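Local coordinates for putative methyl-accepting chemotaxis signal transduction protein (PDB 4XMR), which binds isoleucine in a tandem PAS sensory domain and probably relays its presence across the membrane to steer chemotaxis, at residues Tyr131-Thr134 with Val135-Gln138; Pro162-Asp165 with Leu166-Val170; Thr57-Asn60 with Ile61-Val65. All coordinates share one frame; numbering follows the deposited sequence.

Contact 1: residues Tyr131-Thr134 with Val135-Gln138; sequences YLDT and VLKQ. With ILE (isoleucine), chain E.
Leu136 runs its CB and CG alongside the Asp133 carboxylate, CB 3.4 Å from OD2, in the loop of the beta-hairpin formed by strands 126-132 and 139-149 of the membrane-distal PAS (PDC) fold; this loop forms one wall of the isoleucine pocket. The carboxylate works in two directions: Asp133 OD2 takes Leu136 N at 2.8 Å, from above the carboxylate plane, while Asp133 OD1 accepts from N of the bound isoleucine at 2.7 Å. The first torsion (chi1 179°) places the group between loop and ligand, where these bonds and one from Asn80 ND2 to OD2 hold it. Asp133 N donates to Gln138 O, closing the loop, and a weak bond from Lys137 N returns to Asp133 O.

On the outer side, the Lys137 chain runs across the Leu132 side chain, roughly perpendicular to it: Leu132 CD1 lies 3.4 Å from Lys137 C, and CD2 packs on Lys137 CD at 3.9 Å. The ammonium of Lys137 is linked to Leu132 O and Thr134 O through one water each.

Tyr131 turns its ring edge to the ligand, whose OXT lies in the ring plane. Its hydroxyl receives the ligand N and also bonds Thr142 OG1. Thr134 grips the ligand OXT twice, through N at 3.0 Å and OG1 at 2.7 Å; OG1 also bonds Lys113 NZ, itself a ligand partner. Val135 CG2 rests 3.7 Å from the ligand CG2.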
# COMPACT_ATOMS: atom_id res chain seq x y z
N TYR B 131 -5.58 -20.08 -1.36
CA TYR B 131 -5.46 -21.48 -1.73
C TYR B 131 -4.13 -21.71 -2.45
O TYR B 131 -3.48 -20.76 -2.90
CB TYR B 131 -6.62 -21.89 -2.64
CG TYR B 131 -6.58 -21.21 -3.99
CD1 TYR B 131 -7.08 -19.93 -4.15
CD2 TYR B 131 -6.02 -21.85 -5.10
CE1 TYR B 131 -7.03 -19.29 -5.38
CE2 TYR B 131 -5.97 -21.23 -6.33
CZ TYR B 131 -6.48 -19.94 -6.46
OH TYR B 131 -6.42 -19.32 -7.69
N LEU B 132 -3.74 -22.97 -2.56
CA LEU B 132 -2.49 -23.32 -3.22
C LEU B 132 -2.62 -23.22 -4.73
O LEU B 132 -3.36 -24.00 -5.35
CB LEU B 132 -2.10 -24.75 -2.83
CG LEU B 132 -0.70 -25.17 -3.27
CD1 LEU B 132 0.35 -24.30 -2.61
CD2 LEU B 132 -0.47 -26.64 -2.93
N ASP B 133 -1.91 -22.26 -5.32
CA ASP B 133 -1.89 -22.10 -6.78
C ASP B 133 -1.61 -23.42 -7.50
O ASP B 133 -0.66 -24.12 -7.16
CB ASP B 133 -0.84 -21.07 -7.20
CG ASP B 133 -0.77 -20.91 -8.71
OD1 ASP B 133 -1.84 -20.96 -9.34
OD2 ASP B 133 0.34 -20.73 -9.25
N THR B 134 -2.43 -23.75 -8.49
CA THR B 134 -2.29 -24.98 -9.25
C THR B 134 -0.91 -25.11 -9.91
O THR B 134 -0.32 -26.19 -9.93
CB THR B 134 -3.37 -25.08 -10.36
OG1 THR B 134 -4.66 -25.04 -9.76
CG2 THR B 134 -3.22 -26.37 -11.15
N VAL B 135 -0.40 -24.00 -10.44
CA VAL B 135 0.84 -24.08 -11.20
C VAL B 135 2.09 -23.89 -10.34
O VAL B 135 2.94 -24.78 -10.27
CB VAL B 135 0.86 -23.06 -12.36
CG1 VAL B 135 2.10 -23.27 -13.22
CG2 VAL B 135 -0.40 -23.20 -13.21
N LEU B 136 2.20 -22.74 -9.68
CA LEU B 136 3.45 -22.39 -9.00
C LEU B 136 3.50 -22.85 -7.55
O LEU B 136 4.53 -22.69 -6.88
CB LEU B 136 3.71 -20.89 -9.11
CG LEU B 136 3.91 -20.41 -10.55
CD1 LEU B 136 4.07 -18.89 -10.59
CD2 LEU B 136 5.10 -21.10 -11.20
N LYS B 137 2.41 -23.42 -7.06
CA LYS B 137 2.37 -24.03 -5.74
C LYS B 137 2.77 -23.06 -4.63
O LYS B 137 3.52 -23.41 -3.71
CB LYS B 137 3.22 -25.31 -5.70
CG LYS B 137 2.76 -26.38 -6.67
CD LYS B 137 1.36 -26.87 -6.32
CE LYS B 137 0.85 -27.88 -7.34
NZ LYS B 137 -0.48 -28.42 -6.96
N GLN B 138 2.28 -21.83 -4.74
CA GLN B 138 2.35 -20.87 -3.65
C GLN B 138 0.92 -20.54 -3.27
O GLN B 138 0.02 -20.58 -4.11
CB GLN B 138 3.05 -19.60 -4.09
CG GLN B 138 4.51 -19.75 -4.43
CD GLN B 138 5.12 -18.41 -4.78
OE1 GLN B 138 4.82 -17.40 -4.15
NE2 GLN B 138 5.95 -18.40 -5.81
N ILE E . -4.29 -19.83 -9.50
CA ILE E . -5.19 -20.32 -10.53
C ILE E . -5.63 -21.72 -10.15
O ILE E . -6.68 -22.20 -10.57
CB ILE E . -4.53 -20.28 -11.94
CG1 ILE E . -5.60 -20.46 -13.02
CG2 ILE E . -3.42 -21.31 -12.06
CD1 ILE E . -5.10 -20.17 -14.43
OXT ILE E . -4.94 -22.39 -9.38
O HOH W 1 -2.45 -26.83 -6.11
O HOH W 2 -1.61 -28.92 -9.42

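Contact 2: residues Pro162-Asp165 with Leu166-Val170; sequences PSED and LQNLV
Leu166 meets the carbonyl of Ser163 at the start of helix 163-171, which follows directly on strand 152-162 of the membrane-distal PAS domain. Its N-H makes only a weak bond to Ser163 O, and its CB lies 3.6 Å from the same oxygen. Gln167 N supplies the straighter bond to Ser163 O, 3.1 Å long, so two successive amides share one acceptor in the first turn. The side chain of Gln167 then leads off, and in the conformer given its OE1 accepts from Ala189 N.

Asn168 makes the side-chain contact with Glu164, whose CG is 4.0 Å from Asn168 ND2. Its backbone N donates to Glu164 O at 2.8 Å, and the amide passes obliquely by the Glu164 side chain, carboxylate and amide planes 63° apart. Because CG is anti to the carbonyl carbon (chi1 -71°), ND2 is brought back over the preceding turn, where it gives to two waters, one also bound to Glu164 OE2 and the other to Asp165 OD1.

Leu169 completes the series, its N bonding Asp165 O at 3.2 Å while CG packs against that oxygen. The helix carries the chain from the six-stranded sheet towards the five-stranded one, so this is the first turn of the link between the two PAS modules. Leu166 and Leu169 lean on Phe32 of the long helix 9-48, whereas Leu166 also touches Phe187, and Val170 touches Ala188, on strand 186-189 of the second sheet.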
# COMPACT_ATOMS: atom_id res chain seq x y z
N PRO B 162 0.36 -13.45 -4.10
CA PRO B 162 0.71 -14.37 -3.02
C PRO B 162 0.16 -13.89 -1.68
O PRO B 162 0.28 -12.70 -1.36
CB PRO B 162 2.24 -14.32 -2.99
CG PRO B 162 2.62 -13.93 -4.39
CD PRO B 162 1.55 -12.94 -4.80
N SER B 163 -0.47 -14.78 -0.93
CA SER B 163 -0.97 -14.41 0.38
C SER B 163 0.18 -13.99 1.30
O SER B 163 -0.02 -13.21 2.24
CB SER B 163 -1.83 -15.53 0.99
OG SER B 163 -1.17 -16.77 0.95
N GLU B 164 1.38 -14.46 1.01
CA GLU B 164 2.58 -14.04 1.73
C GLU B 164 2.80 -12.53 1.66
O GLU B 164 3.37 -11.95 2.58
CB GLU B 164 3.80 -14.81 1.22
CG GLU B 164 5.05 -14.62 2.07
CD GLU B 164 6.21 -15.47 1.60
OE1 GLU B 164 6.07 -16.19 0.59
OE2 GLU B 164 7.27 -15.41 2.25
N ASP B 165 2.31 -11.88 0.60
CA ASP B 165 2.42 -10.43 0.52
C ASP B 165 1.62 -9.76 1.63
O ASP B 165 2.07 -8.78 2.23
CB ASP B 165 1.92 -9.90 -0.83
CG ASP B 165 2.85 -10.21 -1.97
OD1 ASP B 165 3.92 -10.82 -1.74
OD2 ASP B 165 2.50 -9.80 -3.09
N LEU B 166 0.42 -10.27 1.91
CA LEU B 166 -0.38 -9.71 2.98
C LEU B 166 0.23 -10.06 4.34
O LEU B 166 0.25 -9.24 5.25
CB LEU B 166 -1.83 -10.17 2.86
CG LEU B 166 -2.73 -9.68 3.99
CD1 LEU B 166 -2.67 -8.16 4.13
CD2 LEU B 166 -4.14 -10.15 3.71
N GLN B 167 0.75 -11.28 4.49
CA GLN B 167 1.44 -11.64 5.74
C GLN B 167 2.59 -10.69 6.00
O GLN B 167 2.76 -10.19 7.12
CB GLN B 167 1.96 -13.08 5.73
CG GLN B 167 3.24 -13.33 6.58
CD GLN B 167 3.04 -13.17 8.09
OE1 GLN B 167 1.98 -13.44 8.62
NE2 GLN B 167 4.09 -12.75 8.78
N ASN B 168 3.37 -10.42 4.97
CA ASN B 168 4.51 -9.53 5.15
C ASN B 168 4.11 -8.12 5.57
O ASN B 168 4.76 -7.51 6.42
CB ASN B 168 5.38 -9.50 3.89
CG ASN B 168 6.13 -10.80 3.67
OD1 ASN B 168 6.29 -11.60 4.58
ND2 ASN B 168 6.61 -11.00 2.45
N LEU B 169 3.02 -7.62 5.01
CA LEU B 169 2.49 -6.32 5.41
C LEU B 169 2.05 -6.32 6.87
O LEU B 169 2.36 -5.40 7.63
CB LEU B 169 1.31 -5.95 4.53
CG LEU B 169 1.71 -5.51 3.13
CD1 LEU B 169 0.50 -5.49 2.20
CD2 LEU B 169 2.34 -4.13 3.19
N VAL B 170 1.32 -7.35 7.28
CA VAL B 170 0.86 -7.44 8.66
C VAL B 170 2.05 -7.51 9.63
O VAL B 170 2.05 -6.85 10.68
CB VAL B 170 -0.07 -8.64 8.86
CG1 VAL B 170 -0.37 -8.86 10.36
CG2 VAL B 170 -1.34 -8.42 8.09
O HOH W 3 8.69 -13.08 1.75
O HOH W 4 5.91 -9.16 0.25

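Contact 3: residues Thr57-Asn60 with Ile61-Val65; sequences TEEN and IINNV
Thr57 O receives Ile61 N at 2.9 Å, and the i to i+4 pattern runs on through Glu58 with Ile62, Glu59 with Asn63 and Asn60 with Asn64, as expected of the first turns of an alpha helix, here 58-76. Thr57 is the N-cap: its OG1 accepts from Asn60 N at 3.2 Å, a position OG1 reaches with chi1 at 67°.

The side chains divide by face. Ile61 and Ile62 each place CG1 close to the carbonyl oxygen of the residue four before, Thr57 O and Glu58 O, and turn their aliphatic branches to the sheet, where both touch Leu91 and Ile62 also touches Leu104. Glu58 extends to a salt bridge with Lys89.

On the other side, Glu59 and Asn63 have carboxylate and amide planes nearly perpendicular, 89° apart. CG of Glu59 lies 3.6 Å from ND2 of Asn63, while their polar ends are bridged by a water between Glu59 OE2 and Asn63 ND2. A second water, 2.6 Å from Asn60 OD1, also accepts from Asn63 ND2.

Asn64 folds back upon its own helix. Its ND2 donates to Asn60 O at 2.9 Å, and its backbone N does so at 2.8 Å, the two reaching that oxygen from opposite faces of its plane; the ND2 bond, with a water that ND2 also reaches, holds the rotation of the amide. The other side of Asn60 is held by Gln53 O, which accepts from its ND2.

The chemistry implies a helix start secured at three levels: a threonine cap, hydrophobic packing beneath, and a polar outer face on which amides and carboxylate are bridged by water. Negative Glu58, already paired with Lys89, and Glu59 would probably interact favourably with the helix dipole.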
# COMPACT_ATOMS: atom_id res chain seq x y z
N THR B 57 -11.10 -14.77 -31.47
CA THR B 57 -10.36 -15.97 -31.89
C THR B 57 -9.18 -16.18 -30.94
O THR B 57 -8.68 -15.22 -30.35
CB THR B 57 -9.83 -15.88 -33.34
OG1 THR B 57 -8.81 -14.88 -33.43
CG2 THR B 57 -10.95 -15.58 -34.32
N GLU B 58 -8.74 -17.43 -30.80
CA GLU B 58 -7.63 -17.73 -29.91
C GLU B 58 -6.35 -17.00 -30.33
O GLU B 58 -5.63 -16.46 -29.49
CB GLU B 58 -7.40 -19.24 -29.80
CG GLU B 58 -8.51 -19.95 -29.05
CD GLU B 58 -8.25 -21.44 -28.88
OE1 GLU B 58 -7.15 -21.89 -29.27
OE2 GLU B 58 -9.13 -22.14 -28.36
N GLU B 59 -6.08 -16.98 -31.64
CA GLU B 59 -4.92 -16.26 -32.15
C GLU B 59 -4.96 -14.78 -31.77
O GLU B 59 -3.96 -14.22 -31.32
CB GLU B 59 -4.82 -16.42 -33.67
CG GLU B 59 -3.68 -15.63 -34.30
CD GLU B 59 -3.55 -15.87 -35.80
OE1 GLU B 59 -4.26 -16.75 -36.33
OE2 GLU B 59 -2.73 -15.18 -36.44
N ASN B 60 -6.10 -14.14 -31.98
CA ASN B 60 -6.23 -12.73 -31.64
C ASN B 60 -6.12 -12.48 -30.14
O ASN B 60 -5.53 -11.49 -29.70
CB ASN B 60 -7.53 -12.15 -32.20
CG ASN B 60 -7.49 -11.97 -33.70
OD1 ASN B 60 -6.42 -12.03 -34.30
ND2 ASN B 60 -8.64 -11.73 -34.30
N ILE B 61 -6.69 -13.38 -29.35
CA ILE B 61 -6.58 -13.26 -27.90
C ILE B 61 -5.12 -13.35 -27.45
O ILE B 61 -4.64 -12.51 -26.69
CB ILE B 61 -7.45 -14.30 -27.18
CG1 ILE B 61 -8.93 -13.96 -27.38
CG2 ILE B 61 -7.11 -14.35 -25.69
CD1 ILE B 61 -9.88 -15.10 -27.04
N ILE B 62 -4.40 -14.35 -27.95
CA ILE B 62 -2.99 -14.51 -27.60
C ILE B 62 -2.22 -13.23 -27.96
O ILE B 62 -1.49 -12.67 -27.14
CB ILE B 62 -2.34 -15.70 -28.34
CG1 ILE B 62 -2.93 -17.02 -27.84
CG2 ILE B 62 -0.83 -15.70 -28.17
CD1 ILE B 62 -2.62 -18.21 -28.75
N ASN B 63 -2.41 -12.77 -29.19
CA ASN B 63 -1.63 -11.64 -29.68
C ASN B 63 -1.98 -10.29 -29.07
O ASN B 63 -1.10 -9.44 -28.91
CB ASN B 63 -1.72 -11.55 -31.20
CG ASN B 63 -1.04 -12.71 -31.89
OD1 ASN B 63 -0.13 -13.33 -31.34
ND2 ASN B 63 -1.46 -13.00 -33.11
N ASN B 64 -3.25 -10.09 -28.73
CA ASN B 64 -3.71 -8.79 -28.27
C ASN B 64 -3.91 -8.70 -26.77
O ASN B 64 -3.63 -7.66 -26.17
CB ASN B 64 -5.00 -8.39 -28.98
CG ASN B 64 -4.81 -8.18 -30.47
OD1 ASN B 64 -4.22 -7.19 -30.88
ND2 ASN B 64 -5.30 -9.11 -31.27
N VAL B 65 -4.41 -9.77 -26.15
CA VAL B 65 -4.61 -9.77 -24.71
C VAL B 65 -3.29 -10.07 -23.98
O VAL B 65 -3.01 -9.49 -22.93
CB VAL B 65 -5.72 -10.75 -24.27
CG1 VAL B 65 -5.86 -10.78 -22.75
CG2 VAL B 65 -7.04 -10.36 -24.91
O HOH W 5 -0.24 -14.79 -35.06
O HOH W 6 -3.84 -11.44 -34.28
O HOH W 7 -5.35 -8.88 -34.14

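Overall arrangement
Contact 1 is a surface turn that nonetheless lines the isoleucine pocket, whereas contacts 2 and 3 are partly buried first turns of helices. Contacts 1 and 2 lie 15 Å apart between centres and touch where Gln138 packs on Pro162; they are joined through neighbouring strands 139-149 and 152-162 of the same sheet. Contact 3 stands apart, its nearest atoms about 16 Å from contact 1 and about 19 Å from contact 2. Waters bridge polar groups in all three, but contact 1 differs in giving direct bonds to the ligand, while in the two helical contacts leucine or isoleucine faces the protein.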